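Local coordinates for RNA-dependent RNA Polymerase (PDB 6TZ0), which catalyses template-directed synthesis of viral RNA from ribonucleoside triphosphates, both in transcription of the double-stranded RNA genome and in its replication, at residues 394-399 against 514-519; 403-408 against 568-573; 684-689 against 698-703; 289-294 against 713-718. All blocks are in the same frame, centred on the assembly; numbering follows the deposited sequence.

Contact 1 (394-399 against 514-519)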
loop_
_atom_site.group_PDB
_atom_site.type_symbol
_atom_site.label_atom_id
_atom_site.label_comp_id
_atom_site.label_asym_id
_atom_site.label_seq_id
_atom_site.Cartn_x
_atom_site.Cartn_y
_atom_site.Cartn_z
ATOM N N GLN A 394 6.716 -25.275 -5.303
ATOM C CA GLN A 394 5.776 -25.689 -6.331
ATOM C C GLN A 394 5.147 -27.042 -6.053
ATOM O O GLN A 394 4.051 -27.285 -6.554
ATOM C CB GLN A 394 6.440 -25.701 -7.703
ATOM C CG GLN A 394 6.722 -24.322 -8.231
ATOM C CD GLN A 394 5.481 -23.468 -8.278
ATOM O OE1 GLN A 394 5.375 -22.476 -7.564
ATOM N NE2 GLN A 394 4.516 -23.868 -9.090
ATOM N N SER A 395 5.778 -27.898 -5.243
ATOM C CA SER A 395 5.166 -29.178 -4.897
ATOM C C SER A 395 3.881 -28.999 -4.100
ATOM O O SER A 395 2.971 -29.827 -4.196
ATOM C CB SER A 395 6.152 -30.040 -4.117
ATOM O OG SER A 395 6.410 -29.486 -2.844
ATOM N N TYR A 396 3.774 -27.918 -3.339
ATOM C CA TYR A 396 2.528 -27.594 -2.666
ATOM C C TYR A 396 1.631 -26.704 -3.510
ATOM O O TYR A 396 0.412 -26.897 -3.518
ATOM C CB TYR A 396 2.816 -26.924 -1.326
ATOM C CG TYR A 396 1.579 -26.573 -0.550
ATOM C CD1 TYR A 396 0.806 -27.557 0.050
ATOM C CD2 TYR A 396 1.188 -25.253 -0.408
ATOM C CE1 TYR A 396 -0.327 -27.232 0.763
ATOM C CE2 TYR A 396 0.066 -24.920 0.301
ATOM C CZ TYR A 396 -0.689 -25.909 0.887
ATOM O OH TYR A 396 -1.815 -25.568 1.595
ATOM N N LEU A 397 2.196 -25.731 -4.228
ATOM C CA LEU A 397 1.358 -24.781 -4.950
ATOM C C LEU A 397 0.756 -25.339 -6.233
ATOM O O LEU A 397 -0.298 -24.856 -6.654
ATOM C CB LEU A 397 2.154 -23.519 -5.271
ATOM C CG LEU A 397 2.527 -22.612 -4.103
ATOM C CD1 LEU A 397 3.441 -21.507 -4.583
ATOM C CD2 LEU A 397 1.278 -22.039 -3.465
ATOM N N SER A 398 1.368 -26.347 -6.856
ATOM C CA SER A 398 0.882 -26.843 -8.134
ATOM C C SER A 398 -0.383 -27.677 -8.011
ATOM O O SER A 398 -0.999 -27.984 -9.035
ATOM C CB SER A 398 1.975 -27.659 -8.812
ATOM O OG SER A 398 2.272 -28.819 -8.060
ATOM N N SER A 399 -0.783 -28.049 -6.801
ATOM C CA SER A 399 -2.038 -28.752 -6.603
ATOM C C SER A 399 -3.238 -27.820 -6.521
ATOM O O SER A 399 -4.367 -28.302 -6.417
ATOM C CB SER A 399 -1.944 -29.601 -5.341
ATOM O OG SER A 399 -1.717 -28.787 -4.213
ATOM N N ASN A 514 -7.601 -22.471 1.454
ATOM C CA ASN A 514 -6.833 -22.914 2.604
ATOM C C ASN A 514 -7.332 -22.186 3.840
ATOM O O ASN A 514 -8.268 -21.384 3.788
ATOM C CB ASN A 514 -5.337 -22.640 2.438
ATOM C CG ASN A 514 -4.708 -23.463 1.373
ATOM O OD1 ASN A 514 -4.172 -22.938 0.402
ATOM N ND2 ASN A 514 -4.759 -24.777 1.541
ATOM N N ASP A 515 -6.662 -22.461 4.958
ATOM C CA ASP A 515 -6.887 -21.771 6.218
ATOM C C ASP A 515 -5.591 -21.218 6.795
ATOM O O ASP A 515 -5.503 -21.002 8.005
ATOM C CB ASP A 515 -7.559 -22.701 7.228
ATOM C CG ASP A 515 -6.797 -24.005 7.422
ATOM O OD1 ASP A 515 -5.853 -24.285 6.652
ATOM O OD2 ASP A 515 -7.136 -24.751 8.361
ATOM N N ASN A 516 -4.579 -20.997 5.965
ATOM C CA ASN A 516 -3.279 -20.568 6.457
ATOM C C ASN A 516 -2.940 -19.134 6.057
ATOM O O ASN A 516 -1.790 -18.824 5.746
ATOM C CB ASN A 516 -2.195 -21.555 6.023
ATOM C CG ASN A 516 -2.159 -21.794 4.542
ATOM O OD1 ASN A 516 -2.836 -21.126 3.776
ATOM N ND2 ASN A 516 -1.376 -22.785 4.129
ATOM N N ALA A 517 -3.940 -18.260 6.065
ATOM C CA ALA A 517 -3.749 -16.827 5.934
ATOM C C ALA A 517 -4.627 -16.140 6.966
ATOM O O ALA A 517 -5.589 -16.720 7.471
ATOM C CB ALA A 517 -4.084 -16.330 4.530
ATOM N N ALA A 518 -4.298 -14.885 7.269
ATOM C CA ALA A 518 -4.913 -14.177 8.385
ATOM C C ALA A 518 -5.824 -13.036 7.938
ATOM O O ALA A 518 -6.206 -12.204 8.766
ATOM C CB ALA A 518 -3.831 -13.657 9.330
ATOM N N GLN A 519 -6.193 -12.982 6.653
ATOM C CA GLN A 519 -7.037 -11.895 6.158
ATOM C C GLN A 519 -8.458 -11.937 6.698
ATOM O O GLN A 519 -9.114 -10.893 6.755
ATOM C CB GLN A 519 -7.120 -11.902 4.631
ATOM C CG GLN A 519 -5.894 -11.417 3.915
ATOM C CD GLN A 519 -6.102 -11.320 2.426
ATOM O OE1 GLN A 519 -7.148 -11.705 1.908
ATOM N NE2 GLN A 519 -5.111 -10.779 1.726
#
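With CG of Tyr396 set opposite the backbone N (chi1 -179°), the phenol is carried off the side of helix 389-397 toward the loop at 514-519. There Asn514, whose CG stands opposite its own carbonyl carbon (chi1 -68°), brings its amide in from the facing direction. The two groups meet through their polar ends: Tyr396 OH lies 3.0 Å from Asn514 ND2 and 3.7 Å from Asn514 OD1. The ring and amide planes differ by 27°, and the amide reaches the ring obliquely. Asn516 brings its side chain up to the same hydroxyl. A tyrosine suits this place because its long flat stem can be packed by neighbours while its tip stays polar; Phe400 meets the ring edge-to-face, and Arg657 and Leu661 of helix 644-665 also touch it. Behind the ring the chain is tied down by two serines. Ser398 OG bonds to Gln394 O at 2.8 Å, and Ser399 OG to Tyr396 O at 2.9 Å. On the loop side, Lys676 NZ holds Asp515 O. Although Tyr396 OH and Asn514 ND2 are close, their angle is poor for a hydrogen bond, so the chemistry implies a small polar juxtaposition between helix and loop rather than a directional lock.

Contact 2 (403-408 against 568-573)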
loop_
_atom_site.group_PDB
_atom_site.type_symbol
_atom_site.label_atom_id
_atom_site.label_comp_id
_atom_site.label_asym_id
_atom_site.label_seq_id
_atom_site.Cartn_x
_atom_site.Cartn_y
_atom_site.Cartn_z
ATOM N N GLU A 403 -8.180 -25.538 -9.785
ATOM C CA GLU A 403 -9.296 -24.896 -9.100
ATOM C C GLU A 403 -9.228 -23.378 -9.215
ATOM O O GLU A 403 -10.253 -22.722 -9.446
ATOM C CB GLU A 403 -9.306 -25.323 -7.635
ATOM C CG GLU A 403 -10.426 -24.727 -6.815
ATOM C CD GLU A 403 -11.791 -25.255 -7.196
ATOM O OE1 GLU A 403 -11.879 -26.405 -7.681
ATOM O OE2 GLU A 403 -12.782 -24.518 -7.006
ATOM N N ILE A 404 -8.026 -22.804 -9.083
ATOM C CA ILE A 404 -7.861 -21.359 -9.217
ATOM C C ILE A 404 -8.153 -20.915 -10.645
ATOM O O ILE A 404 -8.781 -19.874 -10.857
ATOM C CB ILE A 404 -6.459 -20.927 -8.743
ATOM C CG1 ILE A 404 -6.331 -21.108 -7.238
ATOM C CG2 ILE A 404 -6.191 -19.472 -9.018
ATOM C CD1 ILE A 404 -4.938 -20.914 -6.724
ATOM N N ALA A 405 -7.770 -21.718 -11.644
ATOM C CA ALA A 405 -8.069 -21.352 -13.027
ATOM C C ALA A 405 -9.560 -21.427 -13.324
ATOM O O ALA A 405 -10.090 -20.570 -14.046
ATOM C CB ALA A 405 -7.286 -22.243 -13.985
ATOM N N LYS A 406 -10.248 -22.414 -12.744
ATOM C CA LYS A 406 -11.703 -22.481 -12.837
ATOM C C LYS A 406 -12.358 -21.266 -12.189
ATOM O O LYS A 406 -13.370 -20.764 -12.688
ATOM C CB LYS A 406 -12.185 -23.782 -12.193
ATOM C CG LYS A 406 -13.673 -24.095 -12.318
ATOM C CD LYS A 406 -14.446 -23.760 -11.047
ATOM C CE LYS A 406 -15.902 -24.159 -11.169
ATOM N NZ LYS A 406 -16.677 -23.798 -9.953
ATOM N N ARG A 407 -11.793 -20.776 -11.083
ATOM C CA ARG A 407 -12.344 -19.584 -10.441
ATOM C C ARG A 407 -12.066 -18.322 -11.252
ATOM O O ARG A 407 -12.902 -17.414 -11.298
ATOM C CB ARG A 407 -11.777 -19.447 -9.031
ATOM C CG ARG A 407 -12.315 -20.460 -8.056
ATOM C CD ARG A 407 -11.655 -20.309 -6.707
ATOM N NE ARG A 407 -12.146 -21.311 -5.770
ATOM C CZ ARG A 407 -13.171 -21.120 -4.952
ATOM N NH1 ARG A 407 -13.801 -19.957 -4.946
ATOM N NH2 ARG A 407 -13.563 -22.084 -4.134
ATOM N N VAL A 408 -10.893 -18.245 -11.883
ATOM C CA VAL A 408 -10.506 -17.071 -12.661
ATOM C C VAL A 408 -11.331 -16.965 -13.939
ATOM O O VAL A 408 -11.652 -15.857 -14.389
ATOM C CB VAL A 408 -8.980 -17.124 -12.914
ATOM C CG1 VAL A 408 -8.519 -16.175 -13.998
ATOM C CG2 VAL A 408 -8.242 -16.754 -11.648
ATOM N N LEU A 568 2.147 -18.398 -13.959
ATOM C CA LEU A 568 2.136 -18.879 -15.335
ATOM C C LEU A 568 1.462 -20.238 -15.468
ATOM O O LEU A 568 0.854 -20.511 -16.505
ATOM C CB LEU A 568 3.554 -18.925 -15.897
ATOM C CG LEU A 568 4.164 -17.566 -16.219
ATOM C CD1 LEU A 568 5.606 -17.716 -16.644
ATOM C CD2 LEU A 568 3.365 -16.889 -17.298
ATOM N N ASP A 569 1.516 -21.077 -14.427
ATOM C CA ASP A 569 0.765 -22.332 -14.440
ATOM C C ASP A 569 -0.736 -22.079 -14.477
ATOM O O ASP A 569 -1.456 -22.657 -15.309
ATOM C CB ASP A 569 1.109 -23.176 -13.214
ATOM C CG ASP A 569 2.479 -23.789 -13.291
ATOM O OD1 ASP A 569 2.962 -24.029 -14.414
ATOM O OD2 ASP A 569 3.069 -24.052 -12.224
ATOM N N VAL A 570 -1.220 -21.205 -13.590
ATOM C CA VAL A 570 -2.649 -20.905 -13.563
ATOM C C VAL A 570 -3.072 -20.189 -14.842
ATOM O O VAL A 570 -4.149 -20.448 -15.388
ATOM C CB VAL A 570 -2.999 -20.083 -12.312
ATOM C CG1 VAL A 570 -4.478 -19.783 -12.266
ATOM C CG2 VAL A 570 -2.587 -20.816 -11.074
ATOM N N ALA A 571 -2.208 -19.321 -15.371
ATOM C CA ALA A 571 -2.534 -18.586 -16.584
ATOM C C ALA A 571 -2.555 -19.486 -17.807
ATOM O O ALA A 571 -3.340 -19.250 -18.728
ATOM C CB ALA A 571 -1.536 -17.449 -16.784
ATOM N N SER A 572 -1.715 -20.517 -17.839
ATOM C CA SER A 572 -1.759 -21.449 -18.954
ATOM C C SER A 572 -2.986 -22.344 -18.872
ATOM O O SER A 572 -3.575 -22.687 -19.902
ATOM C CB SER A 572 -0.494 -22.295 -18.984
ATOM O OG SER A 572 -0.478 -23.193 -17.894
ATOM N N LYS A 573 -3.400 -22.725 -17.658
ATOM C CA LYS A 573 -4.547 -23.623 -17.552
ATOM C C LYS A 573 -5.889 -22.951 -17.827
ATOM O O LYS A 573 -6.852 -23.651 -18.144
ATOM C CB LYS A 573 -4.596 -24.288 -16.178
ATOM C CG LYS A 573 -3.592 -25.404 -15.987
ATOM C CD LYS A 573 -3.689 -25.985 -14.596
ATOM C CE LYS A 573 -2.836 -27.236 -14.453
ATOM N NZ LYS A 573 -1.382 -26.969 -14.584
#
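Apolar packing carries the meeting of Ile404 and Ala405 with Val570. CG1 of Val570 stands opposite its backbone N (chi1 -179°) and is thereby aimed at helix 401-409, where it touches Ile404 CG2 at 3.7 Å and Ala405 CB at 4.1 Å. The Ile404 and Val570 side chains cross at about a right angle, methyl against methyl. Ala405, with a single methyl, lets the backbones come close: its CA is 5.5 Å from that of Val570. The same methyl meets Lys573 CB at 4.0 Å, so the lysine adds the base of its chain to the apolar patch while its amine turns off from helix 401-409. Leu513 and Gln509 also touch Ile404.

Polar interactions stay within each helix. Arg407 NE and Glu403 OE2 form a salt bridge of 3.5 Å one turn apart on helix 401-409, and Ser572 OG bonds to Asp569 O at 2.8 Å on helix 557-573, using a carbonyl that also accepts from Lys573 N.

The whole is an oblique helix-helix crossing, the axes 8.6 Å apart at -57°, in which a small alanine and branched side chains pack together; it joins helix 401-409 to the final turn of helix 557-573 within the central polymerase domain.

Contact 3 (684-689 against 698-703)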
loop_
_atom_site.group_PDB
_atom_site.type_symbol
_atom_site.label_atom_id
_atom_site.label_comp_id
_atom_site.label_asym_id
_atom_site.label_seq_id
_atom_site.Cartn_x
_atom_site.Cartn_y
_atom_site.Cartn_z
ATOM N N GLU A 684 4.009 -19.959 13.322
ATOM C CA GLU A 684 4.019 -21.414 13.260
ATOM C C GLU A 684 3.737 -22.008 14.631
ATOM O O GLU A 684 4.286 -21.562 15.639
ATOM C CB GLU A 684 5.366 -21.917 12.750
ATOM C CG GLU A 684 5.646 -21.533 11.323
ATOM C CD GLU A 684 7.030 -21.928 10.889
ATOM O OE1 GLU A 684 7.829 -22.342 11.752
ATOM O OE2 GLU A 684 7.328 -21.834 9.683
ATOM N N ILE A 685 2.882 -23.024 14.661
ATOM C CA ILE A 685 2.550 -23.744 15.884
ATOM C C ILE A 685 2.827 -25.223 15.653
ATOM O O ILE A 685 2.223 -25.844 14.771
ATOM C CB ILE A 685 1.090 -23.517 16.302
ATOM C CG1 ILE A 685 0.847 -22.042 16.608
ATOM C CG2 ILE A 685 0.772 -24.311 17.533
ATOM C CD1 ILE A 685 -0.597 -21.681 16.730
ATOM N N PHE A 686 3.737 -25.784 16.442
ATOM C CA PHE A 686 4.109 -27.190 16.376
ATOM C C PHE A 686 3.640 -27.885 17.644
ATOM O O PHE A 686 3.656 -27.288 18.720
ATOM C CB PHE A 686 5.625 -27.344 16.251
ATOM C CG PHE A 686 6.210 -26.660 15.062
ATOM C CD1 PHE A 686 6.165 -27.248 13.810
ATOM C CD2 PHE A 686 6.813 -25.426 15.194
ATOM C CE1 PHE A 686 6.706 -26.612 12.716
ATOM C CE2 PHE A 686 7.361 -24.789 14.106
ATOM C CZ PHE A 686 7.307 -25.387 12.866
ATOM N N GLN A 687 3.237 -29.147 17.536
ATOM C CA GLN A 687 2.829 -29.907 18.713
ATOM C C GLN A 687 3.407 -31.311 18.662
ATOM O O GLN A 687 3.244 -32.016 17.664
ATOM C CB GLN A 687 1.305 -29.977 18.839
ATOM C CG GLN A 687 0.830 -30.592 20.141
ATOM C CD GLN A 687 -0.670 -30.550 20.312
ATOM O OE1 GLN A 687 -1.399 -30.188 19.396
ATOM N NE2 GLN A 687 -1.137 -30.890 21.504
ATOM N N GLY A 688 4.058 -31.719 19.749
ATOM C CA GLY A 688 4.622 -33.049 19.854
ATOM C C GLY A 688 5.683 -33.137 20.927
ATOM O O GLY A 688 5.523 -32.561 22.004
ATOM N N ASN A 689 6.756 -33.874 20.665
ATOM C CA ASN A 689 7.901 -33.908 21.560
ATOM C C ASN A 689 8.829 -32.747 21.257
ATOM O O ASN A 689 8.715 -32.093 20.223
ATOM C CB ASN A 689 8.663 -35.222 21.421
ATOM C CG ASN A 689 7.938 -36.381 22.058
ATOM O OD1 ASN A 689 7.440 -36.274 23.179
ATOM N ND2 ASN A 689 7.855 -37.497 21.338
ATOM N N VAL A 698 13.716 -26.153 12.958
ATOM C CA VAL A 698 15.025 -25.903 12.365
ATOM C C VAL A 698 14.993 -26.145 10.858
ATOM O O VAL A 698 15.622 -25.406 10.088
ATOM C CB VAL A 698 16.089 -26.751 13.090
ATOM C CG1 VAL A 698 17.403 -26.791 12.344
ATOM C CG2 VAL A 698 16.346 -26.162 14.452
ATOM N N SER A 699 14.208 -27.128 10.404
ATOM C CA SER A 699 14.110 -27.373 8.967
ATOM C C SER A 699 13.369 -26.246 8.249
ATOM O O SER A 699 13.743 -25.871 7.131
ATOM C CB SER A 699 13.430 -28.711 8.708
ATOM O OG SER A 699 12.078 -28.668 9.115
ATOM N N ASN A 700 12.331 -25.685 8.881
ATOM C CA ASN A 700 11.653 -24.525 8.299
ATOM C C ASN A 700 12.559 -23.301 8.255
ATOM O O ASN A 700 12.545 -22.546 7.272
ATOM C CB ASN A 700 10.387 -24.190 9.075
ATOM C CG ASN A 700 9.262 -25.133 8.779
ATOM O OD1 ASN A 700 9.097 -25.584 7.649
ATOM N ND2 ASN A 700 8.446 -25.405 9.780
ATOM N N ALA A 701 13.361 -23.094 9.300
ATOM C CA ALA A 701 14.298 -21.976 9.303
ATOM C C ALA A 701 15.361 -22.136 8.223
ATOM O O ALA A 701 15.701 -21.169 7.529
ATOM C CB ALA A 701 14.950 -21.846 10.675
ATOM N N SER A 702 15.868 -23.355 8.042
ATOM C CA SER A 702 16.879 -23.581 7.020
ATOM C C SER A 702 16.303 -23.453 5.619
ATOM O O SER A 702 16.998 -22.992 4.709
ATOM C CB SER A 702 17.514 -24.954 7.199
ATOM O OG SER A 702 16.576 -25.974 6.923
ATOM N N ILE A 703 15.036 -23.815 5.427
ATOM C CA ILE A 703 14.469 -23.678 4.095
ATOM C C ILE A 703 14.077 -22.232 3.804
ATOM O O ILE A 703 13.980 -21.850 2.635
ATOM C CB ILE A 703 13.302 -24.667 3.928
ATOM C CG1 ILE A 703 13.089 -24.992 2.463
ATOM C CG2 ILE A 703 11.997 -24.112 4.451
ATOM C CD1 ILE A 703 12.295 -26.209 2.293
#
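Asn700 faces Glu684 and Phe686 where helix 690-705 packs on strand 682-687, the strand that follows the metal-binding aspartates Asp680 and Asp681. This is the palm of the polymerase, with its four-stranded antiparallel sheet backed by helices. Along the helix, Ser699 comes first; its OG bonds to His696 O, and its side chain touches Asn659 and Arg663 of helix 644-665. Asn700 follows and makes the whole contact with the strand. Its CG, opposite the carbonyl carbon (chi1 -76°), directs the amide at the sheet, where ND2 comes to the edge of the Phe686 ring, 3.3 Å from CZ. Ring and amide are nearly coplanar, 26° apart, so the NH2 group meets the rim rather than the pi face. The extended Glu684 crosses Asn700 at a slant, carboxylate and amide planes 59° apart. Asn700 ND2 is 3.7 Å from both Glu684 OE1 and Glu684 OE2, too far for a hydrogen bond, although a charged carboxylate would probably still attract the NH2. Asn700 OD1 accepts from Asn659 ND2; asparagine thus ties the helix to 644-665 while its NH2 lies against the strand's side chains. Further on, Ser702 OG bonds to Ser699 O at 2.8 Å, approaching the same face of that carbonyl as Ile703 N.

Contact 4 (289-294 against 713-718)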
loop_
_atom_site.group_PDB
_atom_site.type_symbol
_atom_site.label_atom_id
_atom_site.label_comp_id
_atom_site.label_asym_id
_atom_site.label_seq_id
_atom_site.Cartn_x
_atom_site.Cartn_y
_atom_site.Cartn_z
ATOM N N PRO A 289 12.553 -24.916 26.966
ATOM C CA PRO A 289 13.468 -25.971 26.516
ATOM C C PRO A 289 14.896 -25.460 26.390
ATOM O O PRO A 289 15.171 -24.263 26.466
ATOM C CB PRO A 289 12.902 -26.373 25.155
ATOM C CG PRO A 289 11.488 -25.967 25.200
ATOM C CD PRO A 289 11.454 -24.718 26.003
ATOM N N HIS A 290 15.816 -26.400 26.174
ATOM C CA HIS A 290 17.237 -26.090 26.300
ATOM C C HIS A 290 17.764 -25.268 25.134
ATOM O O HIS A 290 18.756 -24.551 25.290
ATOM C CB HIS A 290 18.045 -27.379 26.439
ATOM C CG HIS A 290 18.007 -28.251 25.226
ATOM N ND1 HIS A 290 18.906 -28.122 24.191
ATOM C CD2 HIS A 290 17.174 -29.258 24.876
ATOM C CE1 HIS A 290 18.629 -29.014 23.257
ATOM N NE2 HIS A 290 17.582 -29.716 23.648
ATOM N N PHE A 291 17.131 -25.357 23.968
ATOM C CA PHE A 291 17.526 -24.526 22.839
ATOM C C PHE A 291 17.027 -23.094 22.968
ATOM O O PHE A 291 17.493 -22.218 22.234
ATOM C CB PHE A 291 17.049 -25.158 21.526
ATOM C CG PHE A 291 15.594 -25.548 21.512
ATOM C CD1 PHE A 291 14.612 -24.638 21.157
ATOM C CD2 PHE A 291 15.211 -26.838 21.842
ATOM C CE1 PHE A 291 13.278 -25.006 21.147
ATOM C CE2 PHE A 291 13.886 -27.210 21.823
ATOM C CZ PHE A 291 12.918 -26.293 21.478
ATOM N N VAL A 292 16.095 -22.842 23.883
ATOM C CA VAL A 292 15.691 -21.481 24.202
ATOM C C VAL A 292 16.609 -20.890 25.263
ATOM O O VAL A 292 17.003 -19.722 25.183
ATOM C CB VAL A 292 14.218 -21.481 24.644
ATOM C CG1 VAL A 292 13.792 -20.126 25.132
ATOM C CG2 VAL A 292 13.342 -21.920 23.498
ATOM N N SER A 293 17.005 -21.700 26.245
ATOM C CA SER A 293 17.893 -21.247 27.309
ATOM C C SER A 293 19.325 -21.015 26.845
ATOM O O SER A 293 20.117 -20.458 27.610
ATOM C CB SER A 293 17.883 -22.256 28.456
ATOM O OG SER A 293 16.613 -22.305 29.073
ATOM N N SER A 294 19.683 -21.434 25.633
ATOM C CA SER A 294 20.998 -21.120 25.097
ATOM C C SER A 294 21.065 -19.701 24.550
ATOM O O SER A 294 22.149 -19.112 24.496
ATOM C CB SER A 294 21.371 -22.124 24.011
ATOM O OG SER A 294 20.489 -22.020 22.911
ATOM N N ALA A 713 14.929 -16.263 14.900
ATOM C CA ALA A 713 14.048 -17.317 15.393
ATOM C C ALA A 713 13.726 -17.063 16.858
ATOM O O ALA A 713 14.461 -17.495 17.747
ATOM C CB ALA A 713 14.694 -18.685 15.206
ATOM N N GLU A 714 12.621 -16.378 17.115
ATOM C CA GLU A 714 12.091 -16.278 18.468
ATOM C C GLU A 714 10.997 -17.336 18.603
ATOM O O GLU A 714 9.875 -17.180 18.116
ATOM C CB GLU A 714 11.647 -14.850 18.808
ATOM C CG GLU A 714 10.693 -14.140 17.860
ATOM C CD GLU A 714 10.399 -12.717 18.289
ATOM O OE1 GLU A 714 10.981 -12.270 19.300
ATOM O OE2 GLU A 714 9.582 -12.051 17.621
ATOM N N LEU A 715 11.357 -18.446 19.230
ATOM C CA LEU A 715 10.472 -19.586 19.382
ATOM C C LEU A 715 10.384 -19.943 20.856
ATOM O O LEU A 715 11.405 -20.060 21.538
ATOM C CB LEU A 715 10.941 -20.771 18.524
ATOM C CG LEU A 715 12.206 -21.595 18.748
ATOM C CD1 LEU A 715 12.090 -22.871 17.969
ATOM C CD2 LEU A 715 13.457 -20.854 18.315
ATOM N N SER A 716 9.160 -20.083 21.346
ATOM C CA SER A 716 8.885 -20.158 22.767
ATOM C C SER A 716 7.937 -21.307 23.058
ATOM O O SER A 716 7.306 -21.875 22.166
ATOM C CB SER A 716 8.273 -18.853 23.285
ATOM O OG SER A 716 7.005 -18.624 22.709
ATOM N N GLN A 717 7.843 -21.637 24.336
ATOM C CA GLN A 717 6.859 -22.591 24.811
ATOM C C GLN A 717 5.547 -21.918 25.182
ATOM O O GLN A 717 4.483 -22.532 25.049
ATOM C CB GLN A 717 7.446 -23.369 25.997
ATOM C CG GLN A 717 6.522 -24.365 26.664
ATOM C CD GLN A 717 7.241 -25.297 27.609
ATOM O OE1 GLN A 717 8.467 -25.316 27.663
ATOM N NE2 GLN A 717 6.477 -26.062 28.384
ATOM N N ASN A 718 5.576 -20.647 25.577
ATOM C CA ASN A 718 4.367 -20.071 26.144
ATOM C C ASN A 718 4.101 -18.630 25.715
ATOM O O ASN A 718 3.422 -17.897 26.434
ATOM C CB ASN A 718 4.412 -20.181 27.667
ATOM C CG ASN A 718 5.702 -19.669 28.256
ATOM O OD1 ASN A 718 6.528 -19.080 27.563
ATOM N ND2 ASN A 718 5.904 -19.928 29.538
#
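Phe291 and Leu715 meet at about a right angle, the side chain of one running across that of the other, with Phe291 CE1 4.0 Å from Leu715 CD1. In both, a chi1 near +60° (50° for Phe291, 68° for Leu715) swings the group over its own backbone, and although neither CB points straight at the other segment, the ends of both chains reach across. The leucine methyl comes to the ring obliquely. One face of that ring is covered from within its own segment by Pro289 CB, 3.5 Å above the plane and displaced toward the rim, and His694 stacks on the phenylalanine as well. A broad flat ring suits this spot because it can take Pro289 on a face, stack with His694 and still touch Leu715, which also packs on Leu542 and Ala697.

Val292 points directly at the strand, and its CG2 lies 3.3 Å from Leu715 O, a carbonyl that also accepts a weak hydrogen bond from Gln258 NE2. Pro289 is crossed obliquely by the extended Gln717, whose amide end comes to rest against CD of the proline ring. Proline fits the start of the short helical turn, where no backbone N-H is needed, while its O receives Val292 N at 3.1 Å and Ser293 N at 3.2 Å.

Between these two segments the chemistry is therefore van der Waals contact, with apolar groups laid against the outermost strand of the palm sheet. Directional bonding comes from flanking residues, as in Gln717 N to Glu288 OE1, and together they join the N-terminal region to the polymerase domain.

In the fold
Contacts 3 and 4 belong to the same palm sheet, in which strands 682-687 and 711-716 flank strand 541-548; their centres are about 12 Å apart and helix 690-705 leads from one to the other. Both lie near the magnesium-binding residues, which carry no metal in this model: the side chain of Glu684 is about 9 Å from that of Val548, and that of Leu715 about 10 Å from that of Asp547. The first segments of contacts 1 and 2 lie on consecutive helices, 389-397 and 401-409; the contact centres are about 15 Å apart, and Gln394 NE2 packs 3.5 Å from Asp569 OD2. Centre to centre, contact 1 is about 17 Å from contact 3, whereas contacts 2 and 4 are about 42 Å apart.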